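Local coordinates for protein fructose-bisphosphatase (Pyrococcus horikoshii, PDB 1VDW) that probably hydrolyses fructose 1,6-bisphosphate to fructose 6-phosphate and phosphate with magnesium, as a homodimeric member of the inositol monophosphatase superfamily, at residues R143-K148 with A238-E243; F153-K158 with V191-Y196; D201-V206 with V224-S229. One frame throughout, in Å; residues are numbered along the deposited sequence. Where two conformers were deposited one is given.

Contact 1 (R143-K148 with A238-E243); sequences RELAEK and AANNEE
Arg143 meets Asn240 chiefly through its backbone: its carbonyl O accepts a hydrogen bond from ND2 of Asn240 at 2.9 Å, a weak bond because the N-H points well off line (121°). Its side chain, extended from CG to NE, crosses the amide obliquely, with CG 3.8 Å from Asn240 ND2, and carries the guanidinium past it to a salt bridge with Asp188 and a hydrogen bond to Tyr90 OH of the second subunit. The same Asp188 takes the stronger bond from Asn240 ND2, so one amide nitrogen serves two acceptors. Asn240, whose CG sits in the crowded position between backbone N and carbonyl carbon (chi1 63°), thereby turns its amide toward the loop. An alanine in place of Asn240 would remove both bonds of ND2 and would probably loosen the hold of the 143-148 loop on the end of strand 234-239. Here the chain leaves that strand of the five-stranded mixed sheet and enters helix 242-250, for which Asn241 is the N-cap residue, its OD1 accepting from Leu244 N. Water bridges the junction as well: one molecule donates to both Arg143 O and Asn240 O. Leu145 follows, its N giving a hydrogen bond to a second water that donates in turn to Asn240 O. With CG anti to the backbone N (chi1 -177°), Leu145 crosses the Asn241 side chain at about a right angle and sets CD2 3.8 Å from both CB and CG of Asn241, while its side chain also reaches Leu244 on the helix.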
ATOM      1  N   ARG A 143      16.577  -9.670  -1.055  1.00 11.32           N
ATOM      2  CA  ARG A 143      16.860 -10.430   0.150  1.00 12.14           C
ATOM      3  C   ARG A 143      16.891 -11.914  -0.175  1.00 13.87           C
ATOM      4  O   ARG A 143      16.391 -12.353  -1.209  1.00 13.26           O
ATOM      5  CB  ARG A 143      15.806 -10.158   1.224  1.00 12.15           C
ATOM      6  CG  ARG A 143      14.415 -10.702   0.919  1.00 12.70           C
ATOM      7  CD  ARG A 143      13.462 -10.325   2.044  1.00 13.37           C
ATOM      8  NE  ARG A 143      12.089 -10.765   1.817  1.00 12.26           N
ATOM      9  CZ  ARG A 143      11.031 -10.211   2.403  1.00 12.45           C
ATOM     10  NH1 ARG A 143      11.189  -9.193   3.239  1.00 13.01           N
ATOM     11  NH2 ARG A 143       9.818 -10.685   2.172  1.00 14.42           N
ATOM     12  N   GLU A 144      17.504 -12.681   0.715  1.00 16.71           N
ATOM     13  CA  GLU A 144      17.575 -14.119   0.537  1.00 18.27           C
ATOM     14  C   GLU A 144      16.216 -14.662   0.972  1.00 18.68           C
ATOM     15  O   GLU A 144      15.632 -14.174   1.941  1.00 21.13           O
ATOM     16  CB  GLU A 144      18.690 -14.694   1.415  1.00 22.53           C
ATOM     17  CG  GLU A 144      19.216 -16.045   0.965  1.00 26.54           C
ATOM     18  CD  GLU A 144      20.396 -16.515   1.797  1.00 29.08           C
ATOM     19  OE1 GLU A 144      21.033 -17.520   1.415  1.00 31.79           O
ATOM     20  OE2 GLU A 144      20.685 -15.884   2.838  1.00 30.95           O
ATOM     21  N   LEU A 145      15.698 -15.644   0.246  1.00 18.06           N
ATOM     22  CA  LEU A 145      14.412 -16.241   0.592  1.00 17.69           C
ATOM     23  C   LEU A 145      14.651 -17.164   1.782  1.00 18.13           C
ATOM     24  O   LEU A 145      15.335 -18.181   1.656  1.00 19.15           O
ATOM     25  CB  LEU A 145      13.859 -17.037  -0.595  1.00 17.98           C
ATOM     26  CG  LEU A 145      12.476 -17.674  -0.429  1.00 17.41           C
ATOM     27  CD1 LEU A 145      11.439 -16.602  -0.102  1.00 18.04           C
ATOM     28  CD2 LEU A 145      12.107 -18.412  -1.710  1.00 20.31           C
ATOM     29  N   ALA A 146      14.090 -16.815   2.936  1.00 18.35           N
ATOM     30  CA  ALA A 146      14.291 -17.613   4.141  1.00 19.43           C
ATOM     31  C   ALA A 146      13.024 -17.921   4.928  1.00 19.87           C
ATOM     32  O   ALA A 146      13.094 -18.389   6.064  1.00 19.74           O
ATOM     33  CB  ALA A 146      15.305 -16.924   5.047  1.00 20.89           C
ATOM     34  N   GLU A 147      11.868 -17.653   4.333  1.00 18.51           N
ATOM     35  CA  GLU A 147      10.587 -17.928   4.979  1.00 18.44           C
ATOM     36  C   GLU A 147       9.505 -17.945   3.915  1.00 16.99           C
ATOM     37  O   GLU A 147       9.787 -17.699   2.744  1.00 17.66           O
ATOM     38  CB  GLU A 147      10.265 -16.866   6.034  1.00 19.88           C
ATOM     39  CG  GLU A 147      10.335 -15.432   5.535  1.00 22.26           C
ATOM     40  CD  GLU A 147       9.774 -14.441   6.538  1.00 25.68           C
ATOM     41  OE1 GLU A 147      10.043 -14.596   7.748  1.00 27.30           O
ATOM     42  OE2 GLU A 147       9.071 -13.498   6.116  1.00 26.23           O
ATOM     43  N   LYS A 148       8.271 -18.249   4.303  1.00 15.80           N
ATOM     44  CA  LYS A 148       7.200 -18.269   3.318  1.00 15.49           C
ATOM     45  C   LYS A 148       7.199 -16.854   2.738  1.00 13.92           C
ATOM     46  O   LYS A 148       7.109 -15.866   3.470  1.00 14.54           O
ATOM     47  CB  LYS A 148       5.866 -18.623   3.970  1.00 16.17           C
ATOM     48  CG  LYS A 148       4.869 -19.200   2.984  1.00 18.15           C
ATOM     49  CD  LYS A 148       3.634 -19.728   3.681  1.00 18.69           C
ATOM     50  CE  LYS A 148       2.691 -20.366   2.681  1.00 21.42           C
ATOM     51  NZ  LYS A 148       1.497 -20.957   3.342  1.00 24.17           N
ATOM     52  N   ALA A 238       8.580 -11.495 -11.286  1.00 12.53           N
ATOM     53  CA  ALA A 238       9.903 -11.107 -10.812  1.00 11.98           C
ATOM     54  C   ALA A 238      10.101 -11.683  -9.420  1.00 12.21           C
ATOM     55  O   ALA A 238       9.205 -11.593  -8.576  1.00 13.27           O
ATOM     56  CB  ALA A 238      10.020  -9.585 -10.779  1.00 13.43           C
ATOM     57  N   ALA A 239      11.267 -12.263  -9.166  1.00 11.42           N
ATOM     58  CA  ALA A 239      11.515 -12.860  -7.864  1.00 11.48           C
ATOM     59  C   ALA A 239      12.973 -12.838  -7.452  1.00 12.12           C
ATOM     60  O   ALA A 239      13.864 -12.570  -8.258  1.00 13.36           O
ATOM     61  CB  ALA A 239      10.989 -14.299  -7.844  1.00 13.39           C
ATOM     62  N   ASN A 240      13.201 -13.142  -6.181  1.00 11.75           N
ATOM     63  CA  ASN A 240      14.544 -13.175  -5.616  1.00 13.63           C
ATOM     64  C   ASN A 240      15.042 -14.615  -5.535  1.00 16.18           C
ATOM     65  O   ASN A 240      16.053 -14.894  -4.891  1.00 18.33           O
ATOM     66  CB  ASN A 240      14.524 -12.578  -4.208  1.00 13.07           C
ATOM     67  CG  ASN A 240      13.658 -13.375  -3.242  1.00 12.47           C
ATOM     68  OD1 ASN A 240      13.004 -14.351  -3.621  1.00 13.19           O
ATOM     69  ND2 ASN A 240      13.646 -12.954  -1.985  1.00 13.10           N
ATOM     70  N   ASN A 241      14.342 -15.524  -6.203  1.00 15.33           N
ATOM     71  CA  ASN A 241      14.687 -16.938  -6.151  1.00 17.38           C
ATOM     72  C   ASN A 241      14.092 -17.649  -7.363  1.00 17.30           C
ATOM     73  O   ASN A 241      12.899 -17.528  -7.634  1.00 16.98           O
ATOM     74  CB  ASN A 241      14.129 -17.511  -4.842  1.00 18.08           C
ATOM     75  CG  ASN A 241      14.431 -18.978  -4.659  1.00 20.11           C
ATOM     76  OD1 ASN A 241      13.762 -19.838  -5.227  1.00 21.29           O
ATOM     77  ND2 ASN A 241      15.446 -19.272  -3.854  1.00 20.62           N
ATOM     78  N   GLU A 242      14.929 -18.386  -8.091  1.00 18.78           N
ATOM     79  CA  GLU A 242      14.485 -19.102  -9.284  1.00 18.59           C
ATOM     80  C   GLU A 242      13.440 -20.175  -8.988  1.00 16.78           C
ATOM     81  O   GLU A 242      12.477 -20.327  -9.739  1.00 17.61           O
ATOM     82  CB  GLU A 242      15.687 -19.734  -9.995  1.00 20.64           C
ATOM     83  CG  GLU A 242      15.353 -20.539 -11.252  1.00 22.24           C
ATOM     84  CD  GLU A 242      14.643 -19.727 -12.324  1.00 23.26           C
ATOM     85  OE1 GLU A 242      14.994 -18.543 -12.517  1.00 25.20           O
ATOM     86  OE2 GLU A 242      13.741 -20.280 -12.992  1.00 24.78           O
ATOM     87  N   GLU A 243      13.621 -20.917  -7.900  1.00 17.86           N
ATOM     88  CA  GLU A 243      12.665 -21.964  -7.553  1.00 19.48           C
ATOM     89  C   GLU A 243      11.285 -21.374  -7.270  1.00 17.75           C
ATOM     90  O   GLU A 243      10.269 -21.932  -7.676  1.00 18.07           O
ATOM     91  CB  GLU A 243      13.143 -22.759  -6.335  1.00 21.15           C
ATOM     92  CG  GLU A 243      12.258 -23.956  -6.006  1.00 25.51           C
ATOM     93  CD  GLU A 243      12.730 -24.721  -4.783  1.00 28.74           C
ATOM     94  OE1 GLU A 243      12.171 -25.806  -4.512  1.00 31.89           O
ATOM     95  OE2 GLU A 243      13.654 -24.239  -4.093  1.00 30.94           O
TER
HETATM   96  O   HOH W   1      17.752 -13.972  -3.013  1.00 23.31           O
HETATM   97  O   HOH W   2      17.020 -16.725  -2.355  1.00 31.01           O

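Contact 2 (F153-K158 with V191-Y196); sequences FYTKGK and VDIRNY. With EDO (1,2-ethanediol), chain D.
Tyr154, Asp192 and Arg194 form a layered group on one face of the sheet, where the parallel strands 150-154 and 189-193 run side by side. Tyr154 pairs with Asp192: Tyr154 N donates to Val191 O at 2.8 Å, nearly along the C=O axis, and Ile193 N returns an almost straight bond to Tyr154 O. The Asp192 carboxylate is nearly parallel to the Tyr154 ring, the planes 8° apart, with OD2 over one ring face, 3.6 Å from CG of Tyr154. Arg194 bends at chi3 (-68°) and runs alongside the tyrosine, so that Tyr154 CD1 lies over the centre of the guanidinium, 3.4 Å from Arg194 CZ, with the two planes tilted by 32°. Tyr196 CD2 approaches the opposite guanidinium face near its rim. Side-on, Arg194 grips Asp192: NE donates to OD1, and NH2 forms a salt bridge with the syn lone pair of OD2 at 2.8 Å. OD1 also accepts from Arg194 N, closing an Asx turn where the chain rounds a corner.

On the other face Phe153 and Val191 point the same way, CD1 of the ring 3.8 Å from Val191 CG1. Farther along, Thr155 OG1 accepts from Gly157 N in an ST turn and touches Ile193 CD1 at 3.6 Å, while a water bridges Lys156 N and Ile193 O. The Tyr154 hydroxyl is engaged by Glu178 and Gly173. The Arg194 guanidinium has its rotation fixed by two donors to the carboxylate and tyrosine carbons on both faces. Its side chain lies about 7 Å, nearest atoms, from that of Asp201, a predicted magnesium ligand, but its charge is probably offset in large part by Asp192, so that it would add little net positive charge there.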
ATOM      1  N   PHE A 153       0.932  -9.098  -5.878  1.00  8.37           N
ATOM      2  CA  PHE A 153       0.178  -9.969  -6.769  1.00  8.74           C
ATOM      3  C   PHE A 153      -1.009  -9.274  -7.418  1.00  9.27           C
ATOM      4  O   PHE A 153      -1.849  -8.691  -6.729  1.00  9.95           O
ATOM      5  CB  PHE A 153      -0.287 -11.196  -5.960  1.00 10.85           C
ATOM      6  CG  PHE A 153      -1.012 -12.250  -6.766  1.00 11.86           C
ATOM      7  CD1 PHE A 153      -0.606 -12.588  -8.055  1.00 11.50           C
ATOM      8  CD2 PHE A 153      -2.064 -12.959  -6.190  1.00 15.01           C
ATOM      9  CE1 PHE A 153      -1.238 -13.620  -8.755  1.00 11.97           C
ATOM     10  CE2 PHE A 153      -2.698 -13.989  -6.884  1.00 14.96           C
ATOM     11  CZ  PHE A 153      -2.282 -14.318  -8.166  1.00 15.50           C
ATOM     12  N   TYR A 154      -1.052  -9.344  -8.748  1.00  8.96           N
ATOM     13  CA  TYR A 154      -2.127  -8.771  -9.557  1.00  8.93           C
ATOM     14  C   TYR A 154      -2.597  -9.829 -10.553  1.00  9.81           C
ATOM     15  O   TYR A 154      -1.791 -10.387 -11.301  1.00 10.55           O
ATOM     16  CB  TYR A 154      -1.644  -7.581 -10.392  1.00 10.09           C
ATOM     17  CG  TYR A 154      -1.222  -6.338  -9.643  1.00  8.28           C
ATOM     18  CD1 TYR A 154      -2.054  -5.221  -9.590  1.00  9.60           C
ATOM     19  CD2 TYR A 154       0.039  -6.246  -9.072  1.00  8.62           C
ATOM     20  CE1 TYR A 154      -1.636  -4.041  -8.996  1.00  8.62           C
ATOM     21  CE2 TYR A 154       0.467  -5.069  -8.472  1.00  8.79           C
ATOM     22  CZ  TYR A 154      -0.377  -3.972  -8.446  1.00  8.16           C
ATOM     23  OH  TYR A 154       0.042  -2.789  -7.892  1.00  9.34           O
ATOM     24  N   THR A 155      -3.898 -10.096 -10.568  1.00 11.21           N
ATOM     25  CA  THR A 155      -4.466 -11.052 -11.510  1.00 12.93           C
ATOM     26  C   THR A 155      -5.932 -10.722 -11.730  1.00 14.72           C
ATOM     27  O   THR A 155      -6.569 -10.086 -10.893  1.00 16.11           O
ATOM     28  CB  THR A 155      -4.360 -12.502 -11.004  1.00 14.08           C
ATOM     29  OG1 THR A 155      -4.896 -13.386 -12.000  1.00 16.09           O
ATOM     30  CG2 THR A 155      -5.132 -12.678  -9.707  1.00 16.37           C
ATOM     31  N   LYS A 156      -6.460 -11.148 -12.871  1.00 16.71           N
ATOM     32  CA  LYS A 156      -7.860 -10.919 -13.206  1.00 18.76           C
ATOM     33  C   LYS A 156      -8.637 -12.194 -12.912  1.00 19.59           C
ATOM     34  O   LYS A 156      -9.869 -12.193 -12.877  1.00 19.76           O
ATOM     35  CB  LYS A 156      -7.998 -10.578 -14.693  1.00 21.09           C
ATOM     36  CG  LYS A 156      -7.298  -9.296 -15.125  1.00 24.18           C
ATOM     37  CD  LYS A 156      -8.206  -8.077 -14.999  1.00 27.08           C
ATOM     38  CE  LYS A 156      -8.620  -7.806 -13.561  1.00 28.52           C
ATOM     39  NZ  LYS A 156      -9.548  -6.645 -13.469  1.00 29.16           N
ATOM     40  N   GLY A 157      -7.909 -13.283 -12.693  1.00 18.63           N
ATOM     41  CA  GLY A 157      -8.558 -14.555 -12.440  1.00 19.16           C
ATOM     42  C   GLY A 157      -8.338 -15.124 -11.058  1.00 19.32           C
ATOM     43  O   GLY A 157      -8.082 -14.391 -10.103  1.00 19.63           O
ATOM     44  N   LYS A 158      -8.442 -16.444 -10.951  1.00 20.01           N
ATOM     45  CA  LYS A 158      -8.266 -17.123  -9.677  1.00 20.26           C
ATOM     46  C   LYS A 158      -6.799 -17.156  -9.275  1.00 19.95           C
ATOM     47  O   LYS A 158      -5.918 -17.399 -10.101  1.00 20.92           O
ATOM     48  CB  LYS A 158      -8.831 -18.545  -9.753  1.00 22.62           C
ATOM     49  CG  LYS A 158      -8.665 -19.347  -8.468  1.00 25.24           C
ATOM     50  CD  LYS A 158      -9.520 -20.606  -8.468  1.00 27.77           C
ATOM     51  CE  LYS A 158     -11.001 -20.268  -8.354  1.00 28.66           C
ATOM     52  NZ  LYS A 158     -11.847 -21.492  -8.247  1.00 31.56           N
ATOM     53  N   VAL A 191       4.263 -10.240  -8.958  1.00  9.18           N
ATOM     54  CA  VAL A 191       3.568 -11.009  -9.976  1.00  9.86           C
ATOM     55  C   VAL A 191       2.390 -10.231 -10.528  1.00  8.74           C
ATOM     56  O   VAL A 191       1.470  -9.885  -9.788  1.00 10.80           O
ATOM     57  CB  VAL A 191       3.045 -12.329  -9.371  1.00 10.28           C
ATOM     58  CG1 VAL A 191       2.345 -13.163 -10.439  1.00 12.50           C
ATOM     59  CG2 VAL A 191       4.190 -13.098  -8.744  1.00 11.60           C
ATOM     60  N   ASP A 192       2.421  -9.931 -11.821  1.00  9.88           N
ATOM     61  CA  ASP A 192       1.318  -9.219 -12.454  1.00 10.69           C
ATOM     62  C   ASP A 192       1.015  -9.940 -13.753  1.00 10.40           C
ATOM     63  O   ASP A 192       1.787  -9.866 -14.716  1.00 12.16           O
ATOM     64  CB  ASP A 192       1.685  -7.763 -12.744  1.00 11.31           C
ATOM     65  CG  ASP A 192       0.482  -6.930 -13.170  1.00 12.87           C
ATOM     66  OD1 ASP A 192      -0.400  -7.461 -13.884  1.00 13.11           O
ATOM     67  OD2 ASP A 192       0.428  -5.740 -12.798  1.00 13.61           O
ATOM     68  N   ILE A 193      -0.112 -10.643 -13.768  1.00 10.50           N
ATOM     69  CA  ILE A 193      -0.507 -11.415 -14.938  1.00 12.38           C
ATOM     70  C   ILE A 193      -1.846 -10.958 -15.507  1.00 14.08           C
ATOM     71  O   ILE A 193      -2.606 -11.753 -16.062  1.00 15.21           O
ATOM     72  CB  ILE A 193      -0.556 -12.924 -14.589  1.00 14.02           C
ATOM     73  CG1 ILE A 193      -1.508 -13.171 -13.414  1.00 13.36           C
ATOM     74  CG2 ILE A 193       0.840 -13.408 -14.221  1.00 13.39           C
ATOM     75  CD1 ILE A 193      -1.623 -14.637 -13.006  1.00 16.75           C
ATOM     76  N   ARG A 194      -2.114  -9.663 -15.385  1.00 13.25           N
ATOM     77  CA  ARG A 194      -3.356  -9.067 -15.871  1.00 14.06           C
ATOM     78  C   ARG A 194      -3.362  -8.741 -17.364  1.00 14.96           C
ATOM     79  O   ARG A 194      -4.412  -8.395 -17.907  1.00 15.74           O
ATOM     80  CB  ARG A 194      -3.641  -7.760 -15.127  1.00 13.45           C
ATOM     81  CG  ARG A 194      -3.854  -7.871 -13.633  1.00 13.14           C
ATOM     82  CD  ARG A 194      -4.020  -6.479 -13.040  1.00 12.97           C
ATOM     83  NE  ARG A 194      -2.785  -5.703 -13.107  1.00 13.96           N
ATOM     84  CZ  ARG A 194      -2.699  -4.407 -12.818  1.00 13.42           C
ATOM     85  NH1 ARG A 194      -3.779  -3.732 -12.448  1.00 15.33           N
ATOM     86  NH2 ARG A 194      -1.528  -3.787 -12.875  1.00 15.08           N
ATOM     87  N   ASN A 195      -2.205  -8.832 -18.016  1.00 15.51           N
ATOM     88  CA  ASN A 195      -2.094  -8.474 -19.431  1.00 17.53           C
ATOM     89  C   ASN A 195      -2.533  -7.009 -19.513  1.00 17.45           C
ATOM     90  O   ASN A 195      -3.192  -6.587 -20.465  1.00 18.78           O
ATOM     91  CB  ASN A 195      -3.014  -9.353 -20.287  1.00 20.46           C
ATOM     92  CG  ASN A 195      -2.657  -9.306 -21.756  0.50 20.95           C
ATOM     93  OD1 ASN A 195      -1.529  -9.618 -22.141  0.50 23.19           O
ATOM     94  ND2 ASN A 195      -3.617  -8.918 -22.589  0.50 22.43           N
ATOM     95  N   TYR A 196      -2.135  -6.242 -18.499  1.00 15.83           N
ATOM     96  CA  TYR A 196      -2.496  -4.835 -18.349  1.00 16.50           C
ATOM     97  C   TYR A 196      -1.323  -3.851 -18.395  1.00 15.47           C
ATOM     98  O   TYR A 196      -1.453  -2.744 -18.913  1.00 16.60           O
ATOM     99  CB  TYR A 196      -3.235  -4.680 -17.016  1.00 17.22           C
ATOM    100  CG  TYR A 196      -3.580  -3.265 -16.610  1.00 19.13           C
ATOM    101  CD1 TYR A 196      -4.704  -2.623 -17.126  1.00 22.31           C
ATOM    102  CD2 TYR A 196      -2.801  -2.583 -15.674  1.00 19.84           C
ATOM    103  CE1 TYR A 196      -5.049  -1.334 -16.717  1.00 22.09           C
ATOM    104  CE2 TYR A 196      -3.135  -1.300 -15.260  1.00 21.93           C
ATOM    105  CZ  TYR A 196      -4.261  -0.682 -15.780  1.00 22.26           C
ATOM    106  OH  TYR A 196      -4.603   0.581 -15.353  1.00 25.05           O
TER
HETATM  107  C1  EDO D1003      -9.179 -14.920  -5.781  1.00 26.74           C
HETATM  108  O1  EDO D1003      -8.718 -16.189  -6.235  1.00 24.62           O
HETATM  109  C2  EDO D1003      -8.821 -13.867  -6.835  1.00 26.34           C
HETATM  110  O2  EDO D1003      -7.397 -13.840  -7.012  1.00 26.40           O
HETATM  111  O   HOH W   3      -5.275 -12.161 -15.336  1.00 23.44           O

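Contact 3 (D201-V206 with V224-S229)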
ATOM      1  N   ASP A 201       5.469   1.210 -17.729  1.00 12.40           N
ATOM      2  CA  ASP A 201       5.182   0.996 -16.313  1.00 12.13           C
ATOM      3  C   ASP A 201       6.302   0.269 -15.588  1.00 10.81           C
ATOM      4  O   ASP A 201       6.596   0.553 -14.425  1.00 11.63           O
ATOM      5  CB  ASP A 201       3.924   0.138 -16.124  1.00 12.60           C
ATOM      6  CG  ASP A 201       2.661   0.820 -16.587  1.00 13.61           C
ATOM      7  OD1 ASP A 201       2.485   2.021 -16.302  1.00 14.95           O
ATOM      8  OD2 ASP A 201       1.825   0.134 -17.219  1.00 14.82           O
ATOM      9  N   ILE A 202       6.934  -0.667 -16.285  1.00 11.75           N
ATOM     10  CA  ILE A 202       7.944  -1.510 -15.667  1.00 11.31           C
ATOM     11  C   ILE A 202       9.410  -1.318 -16.011  1.00 11.03           C
ATOM     12  O   ILE A 202      10.267  -1.898 -15.355  1.00 10.85           O
ATOM     13  CB  ILE A 202       7.627  -2.995 -15.942  1.00 12.37           C
ATOM     14  CG1 ILE A 202       7.724  -3.274 -17.445  1.00 14.44           C
ATOM     15  CG2 ILE A 202       6.226  -3.331 -15.442  1.00 13.62           C
ATOM     16  CD1 ILE A 202       7.646  -4.743 -17.807  1.00 17.81           C
ATOM     17  N   ALA A 203       9.709  -0.516 -17.023  1.00 11.11           N
ATOM     18  CA  ALA A 203      11.092  -0.351 -17.446  1.00 11.10           C
ATOM     19  C   ALA A 203      12.101  -0.073 -16.337  1.00  9.34           C
ATOM     20  O   ALA A 203      13.058  -0.822 -16.162  1.00 10.50           O
ATOM     21  CB  ALA A 203      11.181   0.726 -18.521  1.00 12.42           C
ATOM     22  N   ALA A 204      11.891   0.997 -15.581  1.00 10.36           N
ATOM     23  CA  ALA A 204      12.830   1.335 -14.520  1.00  9.44           C
ATOM     24  C   ALA A 204      12.876   0.270 -13.429  1.00  9.06           C
ATOM     25  O   ALA A 204      13.946  -0.095 -12.948  1.00  9.71           O
ATOM     26  CB  ALA A 204      12.476   2.691 -13.917  1.00 10.74           C
ATOM     27  N   GLY A 205      11.707  -0.223 -13.037  1.00  8.94           N
ATOM     28  CA  GLY A 205      11.644  -1.236 -12.001  1.00  9.50           C
ATOM     29  C   GLY A 205      12.396  -2.492 -12.383  1.00  9.22           C
ATOM     30  O   GLY A 205      13.046  -3.110 -11.545  1.00  9.91           O
ATOM     31  N   VAL A 206      12.312  -2.872 -13.654  1.00  9.36           N
ATOM     32  CA  VAL A 206      13.005  -4.066 -14.120  1.00 10.84           C
ATOM     33  C   VAL A 206      14.517  -3.852 -14.090  1.00 10.28           C
ATOM     34  O   VAL A 206      15.266  -4.722 -13.643  1.00 10.75           O
ATOM     35  CB  VAL A 206      12.554  -4.446 -15.547  1.00 11.15           C
ATOM     36  CG1 VAL A 206      13.466  -5.525 -16.119  1.00 13.47           C
ATOM     37  CG2 VAL A 206      11.121  -4.953 -15.511  1.00 13.61           C
ATOM     38  N   VAL A 224      12.258 -10.909 -19.322  1.00 17.39           N
ATOM     39  CA  VAL A 224      11.467  -9.828 -19.884  1.00 20.09           C
ATOM     40  C   VAL A 224      12.369  -8.881 -20.666  1.00 21.74           C
ATOM     41  O   VAL A 224      13.456  -8.533 -20.213  1.00 21.76           O
ATOM     42  CB  VAL A 224      10.749  -9.036 -18.769  1.00 20.25           C
ATOM     43  CG1 VAL A 224      10.030  -7.828 -19.360  1.00 21.70           C
ATOM     44  CG2 VAL A 224       9.760  -9.942 -18.058  1.00 21.31           C
ATOM     45  N   GLU A 225      11.916  -8.486 -21.851  1.00 23.82           N
ATOM     46  CA  GLU A 225      12.670  -7.565 -22.690  1.00 26.14           C
ATOM     47  C   GLU A 225      11.918  -6.247 -22.774  1.00 24.85           C
ATOM     48  O   GLU A 225      10.782  -6.203 -23.243  1.00 27.06           O
ATOM     49  CB  GLU A 225      12.852  -8.134 -24.099  1.00 28.07           C
ATOM     50  CG  GLU A 225      13.691  -9.397 -24.166  1.00 32.20           C
ATOM     51  CD  GLU A 225      13.957  -9.837 -25.593  1.00 34.11           C
ATOM     52  OE1 GLU A 225      12.980 -10.062 -26.340  1.00 35.71           O
ATOM     53  OE2 GLU A 225      15.143  -9.961 -25.968  1.00 35.86           O
ATOM     54  N   ILE A 226      12.548  -5.174 -22.314  1.00 24.60           N
ATOM     55  CA  ILE A 226      11.914  -3.866 -22.357  1.00 23.67           C
ATOM     56  C   ILE A 226      11.973  -3.327 -23.779  1.00 24.72           C
ATOM     57  O   ILE A 226      13.054  -3.109 -24.325  1.00 26.02           O
ATOM     58  CB  ILE A 226      12.617  -2.865 -21.413  1.00 23.00           C
ATOM     59  CG1 ILE A 226      12.546  -3.371 -19.969  0.50 22.40           C
ATOM     60  CG2 ILE A 226      11.967  -1.493 -21.533  0.50 23.18           C
ATOM     61  CD1 ILE A 226      11.135  -3.607 -19.464  0.50 20.80           C
ATOM     62  N   THR A 227      10.804  -3.127 -24.377  1.00 24.18           N
ATOM     63  CA  THR A 227      10.724  -2.609 -25.737  1.00 24.71           C
ATOM     64  C   THR A 227      10.316  -1.145 -25.681  1.00 25.03           C
ATOM     65  O   THR A 227       9.763  -0.684 -24.680  1.00 25.45           O
ATOM     66  CB  THR A 227       9.681  -3.371 -26.570  1.00 25.09           C
ATOM     67  OG1 THR A 227       8.380  -3.172 -26.002  1.00 27.02           O
ATOM     68  CG2 THR A 227       9.999  -4.858 -26.594  1.00 25.96           C
ATOM     69  N   PHE A 228      10.588  -0.411 -26.755  1.00 24.99           N
ATOM     70  CA  PHE A 228      10.240   1.001 -26.802  1.00 25.27           C
ATOM     71  C   PHE A 228       8.820   1.193 -27.312  1.00 26.29           C
ATOM     72  O   PHE A 228       8.583   1.890 -28.300  1.00 28.12           O
ATOM     73  CB  PHE A 228      11.228   1.763 -27.688  1.00 24.30           C
ATOM     74  CG  PHE A 228      12.652   1.674 -27.218  1.00 24.58           C
ATOM     75  CD1 PHE A 228      12.958   1.760 -25.863  1.00 23.84           C
ATOM     76  CD2 PHE A 228      13.690   1.521 -28.127  1.00 24.77           C
ATOM     77  CE1 PHE A 228      14.276   1.693 -25.423  1.00 24.70           C
ATOM     78  CE2 PHE A 228      15.011   1.454 -27.696  1.00 25.41           C
ATOM     79  CZ  PHE A 228      15.304   1.540 -26.343  1.00 24.91           C
ATOM     80  N   SER A 229       7.877   0.564 -26.622  1.00 26.63           N
ATOM     81  CA  SER A 229       6.470   0.648 -26.975  1.00 26.27           C
ATOM     82  C   SER A 229       5.660   1.126 -25.778  1.00 26.64           C
ATOM     83  O   SER A 229       6.003   0.841 -24.629  1.00 26.40           O
ATOM     84  CB  SER A 229       5.956  -0.722 -27.425  1.00 26.19           C
ATOM     85  OG  SER A 229       4.563  -0.685 -27.672  1.00 26.28           O
TER
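Ile226 is the centre of this apolar contact, its side chain directed at helix 199-211 from the loop between strands 215-217 and 234-239. Its two branches divide the work. CG2, anti to the backbone N, meets Ala203 CB at 3.8 Å, while CD1 is folded back by a chi2 of -58° to lie 3.8 Å from Ala203 CA and 4.0 Å from Ile202 CG1. The tip of Val206, CG2, reaches the same methyl from one helical turn on, at 4.2 Å from Ile226 CD1. Ile202 crosses Ile226 obliquely and extends its own CD1 tip to tip with Val224 CG1, 4.2 Å away.

Around this first shell, Ile202 and Val224 both rest on Ile236 of strand 234-239, Val206 and Val224 share Val216 of strand 215-217, and Ala203 lies against Val82 and Ala104 of the larger mixed sheet. The loop is fixed by its backbone as well: Val224 pairs with Val216, and its O accepts from Arg210 NH2 of the same helix. The helix is thus packed between the two sheets of the inositol monophosphatase fold, with Asp201, a predicted ligand of the catalytic magnesium, one residue before Ile202. Since only carbon atoms meet across the two segments, the contact holds by shape and burial; it packs against the first turns of a helix whose acidic residue, close to Asp84, would probably depend on bound metal to offset the like charges.

In the fold
From the N terminus the chain runs through its first helices and the eight-stranded sheet, then leaves strand 138-140 through the loop 143-148, where contact 1 opens. It closes only at 238-243, at the end of strand 234-239, so the other two contacts are nested inside its loop. Contact 2 opens and closes first, pairing strands 150-154 and 189-193; contact 3 follows in series, folding the loop 224-229 back on helix 199-211. Contacts 1 and 2 reach the same five-stranded sheet, about 20 Å apart between centres, through its neighbouring strands 234-239 and 189-193. Contact 3, about 17 Å from contact 2 between centres, joins the loop before strand 234-239 to that helix.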